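Local coordinates for monoglyceride lipase (Saccharomyces cerevisiae, PDB 4ZWN), which hydrolyses monoacylglycerols to free fatty acids and glycerol, and also takes part in the breakdown of fatty acid ethyl esters, at residues A44-M49 / G100-G105; R106-T111 / V227-S232. The protein carries 2 engineered substitutions. All blocks are in the same frame, centred on the assembly; numbering follows the deposited sequence.

Interaction 1 of 2, residues A44-M49 / G100-G105; sequences AKFGYM and GVTSPG
Thr102 meets the backbone of Lys45 to Gly47 with both branches of its side chain, while the ring of Phe46 takes its methyl. With CG2 anti to the backbone N and OG1 beside it (chi1 -64°), the methyl is brought over one face of Phe46, its CG2 lying 4.1 Å from the ring centroid and 29° off the normal. This CH-pi contact leans toward one side of the ring, where Thr102 CG2 is 3.7 Å from Phe46 CD2. The hydroxyl branch turns to the strand: Gly47 N donates to Thr102 OG1 over 3.2 Å, with an angle of 154° at the hydrogen. OG1 is also hydrogen-bonded to the backbone O of Asp95, so two bonds grip this buried oxygen and fix the rotation of the side chain. Below the branch point, Thr102 CA offers its hydrogen to Lys45 O at 3.4 Å. Replacing Thr102 by a valine would probably leave Gly47 N and Asp95 O without their shared hydroxyl and the side chain less firmly fixed in its rotation. Val101 flanks the glycine, its CG2 4.0 Å from Gly47 CA; a CB on that residue would clash with the methyl, so the close approach depends on glycine. Phe46 also meets Phe123 of helix 113-134 edge to face. The loop itself is braced by Asp95, whose OD2 takes Val101 N, and by Ser103 OG, bonded to Gly98 N. This contact belongs to the alpha/beta-hydrolase fold, in which strand 44-51 is the antiparallel second strand of the central sheet and the glycine-rich loop after strand 89-94 folds back against it.

Interaction 2 of 2, residues R106-T111 / V227-S232; sequences RSKGVT and VPLYGS
A type II beta turn from Ser107 to Val110, in the loop before helix 113-134, sets Gly109 against the residues that lead into helix 233-248. Gly109 and Gly231 come within 3.9 Å at their CA atoms, and a CB on Gly109, besides clashing with its own preceding carbonyl, would run into Tyr230 O and Gly231 CA. Gly109 O receives two donors from Ser232, both on the same face of its carbonyl plane. The bond from Ser232 OG is the shorter, at 2.8 Å from Gly109 O and tilted 24° from that plane; Ser232 N stands higher above it, 3.2 Å from the same oxygen. With OG set between the backbone N and the carbonyl carbon (chi1 73°), the serine hydroxyl lies beside its own N-H on the way to Gly109 O, and it also caps Gln235 N in the first turn of the helix. One residue earlier in the turn, Lys108 runs out extended and crosses Tyr230 at about a right angle, its CD reaching the ring edge 3.9 Å from Tyr230 CD2. Its ammonium donates a hydrogen bond in the carbonyl plane of Pro228; the modelled 2.5 Å between Lys108 NZ and Pro228 O is unusually short and its exact value doubtful. Lys108 O is taken by Arg200 NE, adding strand 200-201 to the joint. A turn carbonyl held by an N-cap serine thus ties the core loop to the insertion between strands 165-169 and 264-269, where the cap of monoglyceride lipases lies.

How the interactions relate
From the N terminus, strand 44-51 comes first, and interaction 1 closes a loop on it after strands 62-67 and 89-94 have been laid down. Interaction 2 opens at the very next residue, Arg106, so the two follow in series and neither nests in the other nor crosses it. Its loop is much longer, spanning helix 113-134, the nucleophile region and much of the insertion before residues 227-232. One connection, after strand 89-94, serves both: its first half lies on the central sheet, its second half on the insertion. Within it Ser103 O packs 3.4 Å from Lys108 CB, bringing the two contacts, centred about 12 Å apart, into touch.

Interaction 1 of 2, residues A44-M49 / G100-G105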
loop_
_atom_site.group_PDB
_atom_site.type_symbol
_atom_site.label_atom_id
_atom_site.label_comp_id
_atom_site.label_asym_id
_atom_site.label_seq_id
_atom_site.Cartn_x
_atom_site.Cartn_y
_atom_site.Cartn_z
ATOM N N ALA A 44 6.007 -18.905 6.963
ATOM C CA ALA A 44 6.706 -17.626 7.009
ATOM C C ALA A 44 6.520 -16.935 8.357
ATOM O O ALA A 44 5.451 -17.012 8.964
ATOM C CB ALA A 44 6.234 -16.725 5.879
ATOM N N LYS A 45 7.572 -16.270 8.824
ATOM C CA LYS A 45 7.513 -15.526 10.075
ATOM C C LYS A 45 7.262 -14.053 9.784
ATOM O O LYS A 45 8.187 -13.302 9.480
ATOM C CB LYS A 45 8.805 -15.699 10.879
ATOM C CG LYS A 45 8.710 -15.167 12.300
ATOM C CD LYS A 45 10.022 -15.299 13.056
ATOM C CE LYS A 45 11.065 -14.322 12.538
ATOM N NZ LYS A 45 12.262 -14.269 13.423
ATOM N N PHE A 46 5.999 -13.650 9.874
ATOM C CA PHE A 46 5.598 -12.293 9.534
ATOM C C PHE A 46 5.883 -11.298 10.656
ATOM O O PHE A 46 5.407 -11.461 11.781
ATOM C CB PHE A 46 4.107 -12.252 9.184
ATOM C CG PHE A 46 3.764 -12.953 7.902
ATOM C CD1 PHE A 46 3.450 -14.302 7.895
ATOM C CD2 PHE A 46 3.747 -12.262 6.704
ATOM C CE1 PHE A 46 3.132 -14.948 6.715
ATOM C CE2 PHE A 46 3.428 -12.903 5.522
ATOM C CZ PHE A 46 3.122 -14.247 5.528
ATOM N N GLY A 47 6.660 -10.266 10.342
ATOM C CA GLY A 47 6.835 -9.150 11.251
ATOM C C GLY A 47 5.683 -8.175 11.079
ATOM O O GLY A 47 5.323 -7.829 9.954
ATOM N N TYR A 48 5.090 -7.738 12.186
ATOM C CA TYR A 48 3.953 -6.831 12.107
ATOM C C TYR A 48 3.932 -5.830 13.253
ATOM O O TYR A 48 4.644 -5.984 14.245
ATOM C CB TYR A 48 2.638 -7.615 12.080
ATOM C CG TYR A 48 2.311 -8.313 13.380
ATOM C CD1 TYR A 48 1.486 -7.717 14.323
ATOM C CD2 TYR A 48 2.828 -9.570 13.663
ATOM C CE1 TYR A 48 1.187 -8.352 15.511
ATOM C CE2 TYR A 48 2.534 -10.212 14.847
ATOM C CZ TYR A 48 1.713 -9.600 15.767
ATOM O OH TYR A 48 1.418 -10.240 16.950
ATOM N N MET A 49 3.100 -4.806 13.102
ATOM C CA MET A 49 2.965 -3.757 14.100
ATOM C C MET A 49 1.509 -3.408 14.345
ATOM O O MET A 49 0.711 -3.329 13.409
ATOM C CB MET A 49 3.715 -2.499 13.672
ATOM C CG MET A 49 5.197 -2.532 13.930
ATOM S SD MET A 49 5.923 -0.920 13.609
ATOM C CE MET A 49 7.631 -1.236 14.046
ATOM N N GLY A 100 10.656 -6.983 3.639
ATOM C CA GLY A 100 10.931 -6.616 5.017
ATOM C C GLY A 100 11.640 -7.680 5.831
ATOM O O GLY A 100 12.463 -8.426 5.306
ATOM N N VAL A 101 11.310 -7.747 7.118
ATOM C CA VAL A 101 11.928 -8.707 8.025
ATOM C C VAL A 101 11.256 -10.076 7.936
ATOM O O VAL A 101 11.723 -11.047 8.532
ATOM C CB VAL A 101 11.877 -8.217 9.489
ATOM C CG1 VAL A 101 12.606 -6.888 9.632
ATOM C CG2 VAL A 101 10.436 -8.095 9.962
ATOM N N THR A 102 10.158 -10.146 7.189
ATOM C CA THR A 102 9.431 -11.396 6.996
ATOM C C THR A 102 10.225 -12.373 6.136
ATOM O O THR A 102 10.275 -13.571 6.418
ATOM C CB THR A 102 8.056 -11.151 6.339
ATOM O OG1 THR A 102 7.240 -10.368 7.216
ATOM C CG2 THR A 102 7.352 -12.469 6.044
ATOM N N SER A 103 10.852 -11.849 5.088
ATOM C CA SER A 103 11.588 -12.687 4.148
ATOM C C SER A 103 12.960 -12.116 3.805
ATOM O O SER A 103 13.126 -11.476 2.767
ATOM C CB SER A 103 10.771 -12.875 2.872
ATOM O OG SER A 103 9.519 -13.472 3.160
ATOM N N PRO A 104 13.951 -12.345 4.682
ATOM C CA PRO A 104 15.324 -11.889 4.442
ATOM C C PRO A 104 16.164 -12.892 3.647
ATOM O O PRO A 104 15.856 -14.086 3.627
ATOM C CB PRO A 104 15.877 -11.725 5.857
ATOM C CG PRO A 104 15.173 -12.782 6.636
ATOM C CD PRO A 104 13.794 -12.919 6.031
ATOM N N GLY A 105 17.213 -12.397 2.997
ATOM C CA GLY A 105 18.157 -13.241 2.287
ATOM C C GLY A 105 17.574 -13.961 1.088
ATOM O O GLY A 105 17.186 -13.331 0.103
#

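Interaction 2 of 2, residues R106-T111 / V227-S232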
loop_
_atom_site.group_PDB
_atom_site.type_symbol
_atom_site.label_atom_id
_atom_site.label_comp_id
_atom_site.label_asym_id
_atom_site.label_seq_id
_atom_site.Cartn_x
_atom_site.Cartn_y
_atom_site.Cartn_z
ATOM N N ARG A 106 17.527 -15.288 1.173
ATOM C CA ARG A 106 16.983 -16.116 0.103
ATOM C C ARG A 106 15.560 -15.705 -0.254
ATOM O O ARG A 106 15.248 -15.453 -1.418
ATOM C CB ARG A 106 17.003 -17.597 0.499
ATOM C CG ARG A 106 18.390 -18.178 0.689
ATOM C CD ARG A 106 19.274 -17.933 -0.526
ATOM N NE ARG A 106 18.808 -18.632 -1.721
ATOM C CZ ARG A 106 18.968 -19.936 -1.936
ATOM N NH1 ARG A 106 19.571 -20.698 -1.029
ATOM N NH2 ARG A 106 18.522 -20.480 -3.060
ATOM N N SER A 107 14.710 -15.617 0.764
ATOM C CA SER A 107 13.274 -15.448 0.563
ATOM C C SER A 107 12.853 -14.047 0.113
ATOM O O SER A 107 11.677 -13.816 -0.162
ATOM C CB SER A 107 12.531 -15.816 1.850
ATOM O OG SER A 107 12.760 -17.172 2.195
ATOM N N LYS A 108 13.799 -13.116 0.031
ATOM C CA LYS A 108 13.459 -11.759 -0.388
ATOM C C LYS A 108 13.001 -11.720 -1.845
ATOM O O LYS A 108 13.768 -12.021 -2.759
ATOM C CB LYS A 108 14.640 -10.807 -0.187
ATOM C CG LYS A 108 14.300 -9.368 -0.545
ATOM C CD LYS A 108 15.339 -8.386 -0.033
ATOM C CE LYS A 108 14.826 -6.959 -0.148
ATOM N NZ LYS A 108 15.787 -5.969 0.407
ATOM N N GLY A 109 11.744 -11.346 -2.048
ATOM C CA GLY A 109 11.182 -11.253 -3.382
ATOM C C GLY A 109 10.483 -12.532 -3.797
ATOM O O GLY A 109 9.937 -12.623 -4.897
ATOM N N VAL A 110 10.498 -13.522 -2.912
ATOM C CA VAL A 110 9.908 -14.819 -3.214
ATOM C C VAL A 110 8.464 -14.891 -2.731
ATOM O O VAL A 110 8.198 -15.161 -1.557
ATOM C CB VAL A 110 10.712 -15.972 -2.580
ATOM C CG1 VAL A 110 10.096 -17.312 -2.943
ATOM C CG2 VAL A 110 12.169 -15.915 -3.028
ATOM N N THR A 111 7.537 -14.634 -3.645
ATOM C CA THR A 111 6.118 -14.765 -3.361
ATOM C C THR A 111 5.345 -14.860 -4.667
ATOM O O THR A 111 5.922 -14.732 -5.749
ATOM C CB THR A 111 5.585 -13.585 -2.528
ATOM O OG1 THR A 111 4.234 -13.850 -2.129
ATOM C CG2 THR A 111 5.636 -12.292 -3.331
ATOM N N VAL A 227 17.878 -0.956 0.508
ATOM C CA VAL A 227 18.855 -1.355 -0.497
ATOM C C VAL A 227 19.690 -2.511 0.043
ATOM O O VAL A 227 20.130 -2.470 1.191
ATOM C CB VAL A 227 19.777 -0.176 -0.884
ATOM C CG1 VAL A 227 20.440 -0.423 -2.233
ATOM C CG2 VAL A 227 18.992 1.127 -0.915
ATOM N N PRO A 228 19.901 -3.559 -0.772
ATOM C CA PRO A 228 19.359 -3.745 -2.121
ATOM C C PRO A 228 17.930 -4.278 -2.114
ATOM O O PRO A 228 17.474 -4.824 -1.112
ATOM C CB PRO A 228 20.317 -4.763 -2.741
ATOM C CG PRO A 228 20.777 -5.570 -1.585
ATOM C CD PRO A 228 20.856 -4.625 -0.416
ATOM N N LEU A 229 17.238 -4.118 -3.235
ATOM C CA LEU A 229 15.855 -4.555 -3.356
ATOM C C LEU A 229 15.706 -5.667 -4.392
ATOM O O LEU A 229 15.790 -5.421 -5.595
ATOM C CB LEU A 229 14.960 -3.370 -3.722
ATOM C CG LEU A 229 13.526 -3.710 -4.126
ATOM C CD1 LEU A 229 12.847 -4.548 -3.048
ATOM C CD2 LEU A 229 12.744 -2.436 -4.413
ATOM N N TYR A 230 15.472 -6.889 -3.919
ATOM C CA TYR A 230 15.323 -8.030 -4.817
ATOM C C TYR A 230 13.867 -8.429 -5.014
ATOM O O TYR A 230 13.089 -8.480 -4.061
ATOM C CB TYR A 230 16.114 -9.231 -4.296
ATOM C CG TYR A 230 17.580 -8.947 -4.083
ATOM C CD1 TYR A 230 18.435 -8.763 -5.163
ATOM C CD2 TYR A 230 18.112 -8.865 -2.804
ATOM C CE1 TYR A 230 19.776 -8.499 -4.974
ATOM C CE2 TYR A 230 19.450 -8.606 -2.603
ATOM C CZ TYR A 230 20.280 -8.423 -3.692
ATOM O OH TYR A 230 21.616 -8.163 -3.493
ATOM N N GLY A 231 13.511 -8.716 -6.262
ATOM C CA GLY A 231 12.201 -9.245 -6.584
ATOM C C GLY A 231 12.309 -10.372 -7.593
ATOM O O GLY A 231 13.091 -10.286 -8.540
ATOM N N SER A 232 11.535 -11.435 -7.392
ATOM C CA SER A 232 11.540 -12.561 -8.320
ATOM C C SER A 232 10.660 -12.260 -9.525
ATOM O O SER A 232 9.736 -11.455 -9.432
ATOM C CB SER A 232 11.059 -13.836 -7.632
ATOM O OG SER A 232 9.660 -13.791 -7.411
#